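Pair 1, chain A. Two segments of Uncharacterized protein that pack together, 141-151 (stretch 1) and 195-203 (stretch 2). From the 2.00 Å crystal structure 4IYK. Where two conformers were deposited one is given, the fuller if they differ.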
# COMPACT_ATOMS: atom_id res chain seq x y z
N LEU A 141 -2.76 4.39 11.74
CA LEU A 141 -2.11 5.61 11.30
C LEU A 141 -0.62 5.41 11.48
O LEU A 141 -0.10 5.50 12.59
CB LEU A 141 -2.64 6.87 12.05
CG LEU A 141 -2.03 8.23 11.63
CD1 LEU A 141 -2.23 8.50 10.12
CD2 LEU A 141 -2.62 9.38 12.47
N PHE A 142 0.07 5.04 10.38
CA PHE A 142 1.51 4.81 10.44
C PHE A 142 2.26 6.11 10.41
O PHE A 142 1.84 7.05 9.74
CB PHE A 142 1.99 3.89 9.30
CG PHE A 142 1.35 2.52 9.35
CD1 PHE A 142 1.82 1.54 10.24
CD2 PHE A 142 0.24 2.22 8.56
CE1 PHE A 142 1.24 0.27 10.27
CE2 PHE A 142 -0.34 0.94 8.60
CZ PHE A 142 0.15 -0.02 9.47
N ALA A 143 3.39 6.17 11.12
CA ALA A 143 4.26 7.34 11.15
C ALA A 143 5.74 6.97 10.95
O ALA A 143 6.20 5.96 11.50
CB ALA A 143 4.09 8.09 12.48
N PHE A 144 6.49 7.80 10.19
CA PHE A 144 7.94 7.62 10.02
C PHE A 144 8.64 8.95 9.67
O PHE A 144 7.98 9.88 9.21
CB PHE A 144 8.30 6.52 8.99
CG PHE A 144 9.63 5.88 9.30
CD1 PHE A 144 9.79 5.07 10.43
CD2 PHE A 144 10.74 6.11 8.49
CE1 PHE A 144 11.02 4.47 10.72
CE2 PHE A 144 11.99 5.54 8.80
CZ PHE A 144 12.12 4.73 9.91
N SER A 145 9.96 8.99 9.81
CA SER A 145 10.79 10.19 9.51
C SER A 145 11.03 10.36 7.98
O SER A 145 11.71 11.30 7.58
CB SER A 145 12.12 10.13 10.26
OG SER A 145 12.78 8.92 9.93
N ASP A 146 10.49 9.48 7.14
CA ASP A 146 10.63 9.61 5.68
C ASP A 146 9.32 9.10 5.00
O ASP A 146 8.44 8.53 5.66
CB ASP A 146 11.94 8.97 5.12
CG ASP A 146 12.03 7.45 5.15
OD1 ASP A 146 11.00 6.78 4.93
OD2 ASP A 146 13.12 6.93 5.42
N MSE A 147 9.23 9.36 3.68
CA MSE A 147 8.09 9.06 2.80
C MSE A 147 7.83 7.56 2.59
O MSE A 147 6.80 7.20 2.00
CB MSE A 147 8.32 9.75 1.42
CG MSE A 147 9.47 9.09 0.61
SE MSE A 147 9.62 9.55 -1.30
CE MSE A 147 10.22 11.40 -1.06
N TRP A 148 8.73 6.67 3.05
CA TRP A 148 8.56 5.22 2.89
C TRP A 148 7.75 4.62 4.06
O TRP A 148 7.62 3.40 4.17
CB TRP A 148 9.93 4.53 2.70
CG TRP A 148 10.59 5.04 1.45
CD1 TRP A 148 11.35 6.18 1.33
CD2 TRP A 148 10.41 4.53 0.12
NE1 TRP A 148 11.64 6.41 0.01
CE2 TRP A 148 11.11 5.39 -0.76
CE3 TRP A 148 9.78 3.39 -0.41
CZ2 TRP A 148 11.16 5.17 -2.14
CZ3 TRP A 148 9.84 3.17 -1.79
CH2 TRP A 148 10.54 4.04 -2.63
N VAL A 149 7.10 5.48 4.84
CA VAL A 149 6.20 5.09 5.94
C VAL A 149 5.15 4.04 5.47
O VAL A 149 4.57 4.18 4.39
CB VAL A 149 5.50 6.34 6.56
CG1 VAL A 149 4.78 7.18 5.51
CG2 VAL A 149 4.56 5.96 7.70
N GLY A 150 4.91 3.04 6.31
CA GLY A 150 3.90 2.00 6.08
C GLY A 150 3.99 0.97 7.18
O GLY A 150 4.76 1.13 8.13
N ASN A 151 3.22 -0.13 7.05
CA ASN A 151 3.29 -1.24 7.98
C ASN A 151 4.71 -1.80 8.05
O ASN A 151 5.10 -2.33 9.10
CB ASN A 151 2.32 -2.37 7.57
CG ASN A 151 2.28 -3.49 8.58
OD1 ASN A 151 1.88 -3.28 9.73
ND2 ASN A 151 2.71 -4.71 8.18
N LYS A 195 10.68 18.77 13.47
CA LYS A 195 11.08 17.87 12.36
C LYS A 195 9.89 17.46 11.51
O LYS A 195 8.74 17.47 12.00
CB LYS A 195 11.82 16.61 12.86
CG LYS A 195 13.07 16.84 13.73
CD LYS A 195 14.26 17.42 12.98
CE LYS A 195 15.38 17.81 13.94
NZ LYS A 195 16.46 18.54 13.23
N ASN A 196 10.16 17.11 10.23
CA ASN A 196 9.13 16.63 9.29
C ASN A 196 8.90 15.13 9.46
O ASN A 196 9.86 14.35 9.52
CB ASN A 196 9.54 16.89 7.82
CG ASN A 196 9.39 18.30 7.36
OD1 ASN A 196 8.30 18.88 7.38
ND2 ASN A 196 10.46 18.86 6.83
N TYR A 197 7.62 14.73 9.53
CA TYR A 197 7.20 13.34 9.61
C TYR A 197 6.11 13.07 8.58
O TYR A 197 5.34 13.97 8.19
CB TYR A 197 6.72 12.97 11.03
CG TYR A 197 7.89 12.95 11.99
CD1 TYR A 197 8.71 11.82 12.11
CD2 TYR A 197 8.26 14.10 12.69
CE1 TYR A 197 9.84 11.83 12.93
CE2 TYR A 197 9.35 14.10 13.55
CZ TYR A 197 10.15 12.97 13.66
OH TYR A 197 11.26 13.01 14.47
N TYR A 198 6.09 11.81 8.12
CA TYR A 198 5.17 11.31 7.12
C TYR A 198 4.19 10.35 7.79
O TYR A 198 4.60 9.47 8.56
CB TYR A 198 5.97 10.65 6.00
CG TYR A 198 6.86 11.63 5.24
CD1 TYR A 198 8.03 12.13 5.82
CD2 TYR A 198 6.52 12.08 3.97
CE1 TYR A 198 8.86 13.01 5.13
CE2 TYR A 198 7.36 12.95 3.26
CZ TYR A 198 8.52 13.42 3.85
OH TYR A 198 9.33 14.31 3.18
N PHE A 199 2.89 10.62 7.59
CA PHE A 199 1.79 9.87 8.19
C PHE A 199 1.01 9.19 7.08
O PHE A 199 0.85 9.75 5.99
CB PHE A 199 0.88 10.80 9.03
CG PHE A 199 1.62 11.45 10.17
CD1 PHE A 199 1.71 10.83 11.42
CD2 PHE A 199 2.31 12.64 9.98
CE1 PHE A 199 2.45 11.41 12.46
CE2 PHE A 199 3.04 13.23 11.03
CZ PHE A 199 3.12 12.60 12.26
N ARG A 200 0.60 7.96 7.33
CA ARG A 200 -0.10 7.18 6.30
C ARG A 200 -1.18 6.31 6.91
O ARG A 200 -0.92 5.45 7.75
CB ARG A 200 0.91 6.32 5.52
CG ARG A 200 0.42 5.82 4.16
CD ARG A 200 1.45 4.85 3.60
NE ARG A 200 1.26 4.55 2.18
CZ ARG A 200 1.91 3.59 1.52
NH1 ARG A 200 2.80 2.85 2.14
NH2 ARG A 200 1.67 3.39 0.23
N ILE A 201 -2.42 6.55 6.48
CA ILE A 201 -3.56 5.73 6.91
C ILE A 201 -3.44 4.38 6.20
O ILE A 201 -3.31 4.38 4.98
CB ILE A 201 -4.92 6.40 6.55
CG1 ILE A 201 -5.11 7.73 7.28
CG2 ILE A 201 -6.13 5.41 6.80
CD1 ILE A 201 -6.09 8.70 6.56
N GLY A 202 -3.54 3.29 6.95
CA GLY A 202 -3.56 1.93 6.44
C GLY A 202 -4.81 1.18 6.88
O GLY A 202 -5.33 1.40 7.98
N ALA A 203 -5.29 0.25 6.05
CA ALA A 203 -6.44 -0.60 6.37
C ALA A 203 -6.15 -2.00 5.89
O ALA A 203 -5.83 -2.19 4.72
CB ALA A 203 -7.72 -0.07 5.74

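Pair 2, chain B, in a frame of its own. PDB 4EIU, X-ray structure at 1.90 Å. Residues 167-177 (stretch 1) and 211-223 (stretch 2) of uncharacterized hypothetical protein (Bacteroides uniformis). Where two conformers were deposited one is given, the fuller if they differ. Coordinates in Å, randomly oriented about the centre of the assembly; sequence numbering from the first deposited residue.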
# COMPACT_ATOMS: atom_id res chain seq x y z
N PHE B 167 10.07 -10.14 -2.40
CA PHE B 167 10.13 -10.98 -1.23
C PHE B 167 11.07 -10.28 -0.25
O PHE B 167 12.29 -10.37 -0.36
CB PHE B 167 10.61 -12.37 -1.65
CG PHE B 167 10.59 -13.41 -0.58
CD1 PHE B 167 9.48 -13.62 0.20
CD2 PHE B 167 11.70 -14.24 -0.40
CE1 PHE B 167 9.46 -14.62 1.16
CE2 PHE B 167 11.69 -15.23 0.56
CZ PHE B 167 10.57 -15.41 1.35
N PHE B 168 10.48 -9.48 0.64
CA PHE B 168 11.22 -8.71 1.62
C PHE B 168 11.59 -9.62 2.78
O PHE B 168 10.76 -10.38 3.28
CB PHE B 168 10.42 -7.51 2.12
CG PHE B 168 10.16 -6.45 1.08
CD1 PHE B 168 11.22 -5.78 0.47
CD2 PHE B 168 8.86 -6.07 0.75
CE1 PHE B 168 10.98 -4.78 -0.47
CE2 PHE B 168 8.61 -5.08 -0.19
CZ PHE B 168 9.67 -4.42 -0.79
N VAL B 169 12.85 -9.56 3.19
CA VAL B 169 13.33 -10.32 4.34
C VAL B 169 14.02 -9.35 5.28
O VAL B 169 14.80 -8.49 4.85
CB VAL B 169 14.28 -11.44 3.88
CG1 VAL B 169 14.88 -12.18 5.06
CG2 VAL B 169 13.54 -12.40 2.95
N SER B 170 13.72 -9.46 6.57
CA SER B 170 14.31 -8.60 7.58
C SER B 170 14.38 -9.31 8.94
O SER B 170 13.54 -10.17 9.25
CB SER B 170 13.46 -7.33 7.71
OG SER B 170 14.06 -6.36 8.55
N TYR B 171 15.38 -8.96 9.74
CA TYR B 171 15.38 -9.35 11.15
C TYR B 171 14.19 -8.72 11.89
O TYR B 171 13.71 -9.27 12.89
CB TYR B 171 16.69 -8.98 11.84
CG TYR B 171 17.87 -9.88 11.54
CD1 TYR B 171 17.77 -11.26 11.70
CD2 TYR B 171 19.11 -9.35 11.15
CE1 TYR B 171 18.86 -12.09 11.47
CE2 TYR B 171 20.21 -10.18 10.91
CZ TYR B 171 20.08 -11.55 11.08
OH TYR B 171 21.15 -12.41 10.85
N SER B 172 13.70 -7.58 11.40
CA SER B 172 12.64 -6.85 12.09
C SER B 172 11.24 -7.31 11.69
O SER B 172 10.95 -7.55 10.49
CB SER B 172 12.78 -5.36 11.86
OG SER B 172 11.59 -4.71 12.30
N ASN B 173 10.34 -7.38 12.68
CA ASN B 173 8.95 -7.75 12.40
C ASN B 173 8.14 -6.66 11.71
O ASN B 173 6.99 -6.88 11.36
CB ASN B 173 8.22 -8.26 13.65
CG ASN B 173 8.06 -7.19 14.71
OD1 ASN B 173 8.36 -6.02 14.50
ND2 ASN B 173 7.62 -7.62 15.89
N THR B 174 8.73 -5.49 11.48
CA THR B 174 8.13 -4.49 10.63
C THR B 174 8.56 -4.68 9.15
O THR B 174 8.44 -3.75 8.37
CB THR B 174 8.50 -3.08 11.08
OG1 THR B 174 9.91 -2.88 10.90
CG2 THR B 174 8.12 -2.83 12.53
N VAL B 175 9.06 -5.88 8.81
CA VAL B 175 9.49 -6.22 7.44
C VAL B 175 8.57 -5.59 6.37
O VAL B 175 7.33 -5.67 6.43
CB VAL B 175 9.59 -7.76 7.24
CG1 VAL B 175 8.29 -8.47 7.62
CG2 VAL B 175 10.02 -8.11 5.81
N GLY B 176 9.22 -4.94 5.42
CA GLY B 176 8.60 -4.35 4.25
C GLY B 176 9.68 -3.56 3.55
O GLY B 176 10.87 -3.72 3.85
N TYR B 177 9.28 -2.69 2.63
CA TYR B 177 10.30 -1.93 1.91
C TYR B 177 11.26 -1.18 2.83
O TYR B 177 12.47 -1.27 2.67
CB TYR B 177 9.65 -0.96 0.97
CG TYR B 177 10.63 -0.22 0.15
CD1 TYR B 177 11.42 -0.89 -0.80
CD2 TYR B 177 10.80 1.15 0.31
CE1 TYR B 177 12.32 -0.20 -1.58
CE2 TYR B 177 11.73 1.85 -0.45
CZ TYR B 177 12.46 1.16 -1.41
OH TYR B 177 13.34 1.83 -2.17
N VAL B 211 20.87 -16.67 5.22
CA VAL B 211 20.64 -16.20 6.58
C VAL B 211 21.25 -17.23 7.53
O VAL B 211 21.01 -18.43 7.35
CB VAL B 211 19.14 -16.02 6.90
CG1 VAL B 211 18.96 -15.43 8.30
CG2 VAL B 211 18.48 -15.14 5.84
N PRO B 212 22.04 -16.78 8.52
CA PRO B 212 22.70 -17.75 9.41
C PRO B 212 21.70 -18.61 10.19
O PRO B 212 20.66 -18.10 10.63
CB PRO B 212 23.51 -16.87 10.37
CG PRO B 212 23.60 -15.54 9.72
CD PRO B 212 22.33 -15.39 8.93
N SER B 213 22.01 -19.90 10.34
CA SER B 213 21.16 -20.83 11.07
C SER B 213 21.09 -20.42 12.56
O SER B 213 22.05 -19.80 13.09
CB SER B 213 21.68 -22.24 10.90
OG SER B 213 23.01 -22.26 11.31
N GLY B 214 19.92 -20.70 13.17
CA GLY B 214 19.67 -20.28 14.56
C GLY B 214 18.94 -18.95 14.63
O GLY B 214 18.48 -18.55 15.69
N ARG B 215 18.82 -18.25 13.50
CA ARG B 215 18.22 -16.92 13.51
C ARG B 215 16.74 -16.97 13.09
O ARG B 215 16.35 -17.86 12.33
CB ARG B 215 19.02 -15.96 12.63
CG ARG B 215 20.48 -15.83 13.04
CD ARG B 215 20.70 -15.13 14.38
NE ARG B 215 21.07 -13.72 14.21
CZ ARG B 215 20.33 -12.66 14.54
NH1 ARG B 215 19.12 -12.78 15.10
NH2 ARG B 215 20.81 -11.44 14.31
N LYS B 216 15.94 -16.05 13.65
CA LYS B 216 14.56 -15.77 13.19
C LYS B 216 14.59 -14.55 12.30
O LYS B 216 15.13 -13.51 12.69
CB LYS B 216 13.61 -15.50 14.37
N VAL B 217 14.02 -14.68 11.11
CA VAL B 217 13.78 -13.55 10.22
C VAL B 217 12.29 -13.44 9.96
O VAL B 217 11.52 -14.38 10.20
CB VAL B 217 14.49 -13.68 8.84
CG1 VAL B 217 16.00 -13.62 9.02
CG2 VAL B 217 14.07 -14.95 8.13
N PHE B 218 11.88 -12.28 9.48
CA PHE B 218 10.50 -12.07 9.03
C PHE B 218 10.48 -11.82 7.54
O PHE B 218 11.35 -11.10 7.03
CB PHE B 218 9.88 -10.91 9.79
CG PHE B 218 9.80 -11.16 11.27
CD1 PHE B 218 10.88 -10.88 12.09
CD2 PHE B 218 8.66 -11.73 11.84
CE1 PHE B 218 10.84 -11.14 13.45
CE2 PHE B 218 8.60 -11.97 13.21
CZ PHE B 218 9.69 -11.68 14.01
N VAL B 219 9.52 -12.46 6.86
CA VAL B 219 9.40 -12.38 5.39
C VAL B 219 8.03 -11.87 4.98
O VAL B 219 7.04 -12.04 5.70
CB VAL B 219 9.65 -13.74 4.70
CG1 VAL B 219 10.97 -14.35 5.15
CG2 VAL B 219 8.49 -14.70 4.97
N ARG B 220 7.96 -11.24 3.82
CA ARG B 220 6.71 -10.63 3.38
C ARG B 220 6.73 -10.44 1.86
O ARG B 220 7.77 -10.11 1.29
CB ARG B 220 6.56 -9.28 4.04
CG ARG B 220 5.14 -8.76 4.13
CD ARG B 220 5.15 -7.48 4.93
NE ARG B 220 3.82 -6.87 5.01
CZ ARG B 220 3.58 -5.61 5.36
NH1 ARG B 220 4.56 -4.77 5.68
NH2 ARG B 220 2.33 -5.16 5.38
N ALA B 221 5.57 -10.64 1.24
CA ALA B 221 5.43 -10.47 -0.21
C ALA B 221 4.79 -9.16 -0.51
O ALA B 221 4.03 -8.61 0.31
CB ALA B 221 4.64 -11.62 -0.83
N ALA B 222 5.14 -8.61 -1.67
CA ALA B 222 4.56 -7.39 -2.15
C ALA B 222 4.52 -7.43 -3.66
O ALA B 222 5.32 -8.12 -4.27
CB ALA B 222 5.35 -6.17 -1.66
N ALA B 223 3.54 -6.72 -4.24
CA ALA B 223 3.42 -6.60 -5.71
C ALA B 223 2.80 -5.24 -6.06
O ALA B 223 2.09 -4.61 -5.23
CB ALA B 223 2.64 -7.73 -6.30

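Pair 1 and pair 2 share one arrangement: a strand that leads into a type I turn, laid antiparallel against a second strand. The central backbones superpose with an RMSD of 0.4 Å.

The hydrogen-bond ladder is the same. Phe A142 N donates to Arg A200 O at 2.8 Å, and Phe B168 N donates to Arg B220 O at 2.9 Å. Phe A144 with Tyr A198 matches Ser B170 with Phe B218. These pairs bond through the backbone, so the change from phenylalanine to serine leaves the ladder intact.

Arg A200 and Arg B220 fall at matched positions and make the same contact. The extended side chain reaches the last residue of the turn. NH1 of Arg A200 donates to O of Val A149 at 3.2 Å, and NH1 of Arg B220 donates to O of Val B175 at 3.0 Å. An ideal CB on the matched glycines, Gly A150 and Gly B176, would sit tightly against NH1 of the arginine.

The turn packs on an aromatic ring. Tyr A198 and Phe B218 occupy almost the same space. CG1 of Val A149 lies 3.7 Å from CB of Tyr A198, and CG1 of Val B175 lies 3.6 Å from CB of Phe B218. The selenomethionine Met A147 places its CB off-centre on the Tyr A198 ring, 4.2 Å from the centroid. CB of Asn B173 sits squarely over the Phe B218 ring, 3.7 Å from its centroid.

On the face carrying Ala A143 and Phe A199, bulk is distributed differently. CB of the small Ala A143 meets CE1 of the large Phe A199 at 3.7 Å. Pair 2 uses two valines, with CG2 of Val B169 3.9 Å from CG1 of Val B219. CD1 of Leu A141 approaches CB of Phe A199 at 4.0 Å, whereas CE1 of Phe B167 reaches CB of Val B219 at 3.7 Å.

Gly A202 matches Ala B222. An ideal CB on Gly A202 would clash with CE2 of Phe A142, at 2.6 Å. In pair 2, CE2 of Phe B168 stands 3.7 Å from the real CB of Ala B222.

At the turn entrance, CB of Ser A145 lies 3.9 Å from CE1 of Tyr A197. In pair 2 the ring comes from the other stretch: CD1 of Tyr B171 lies 4.0 Å from CG1 of Val B217. The guanidinium of Arg B215 also stacks flat on Tyr B171.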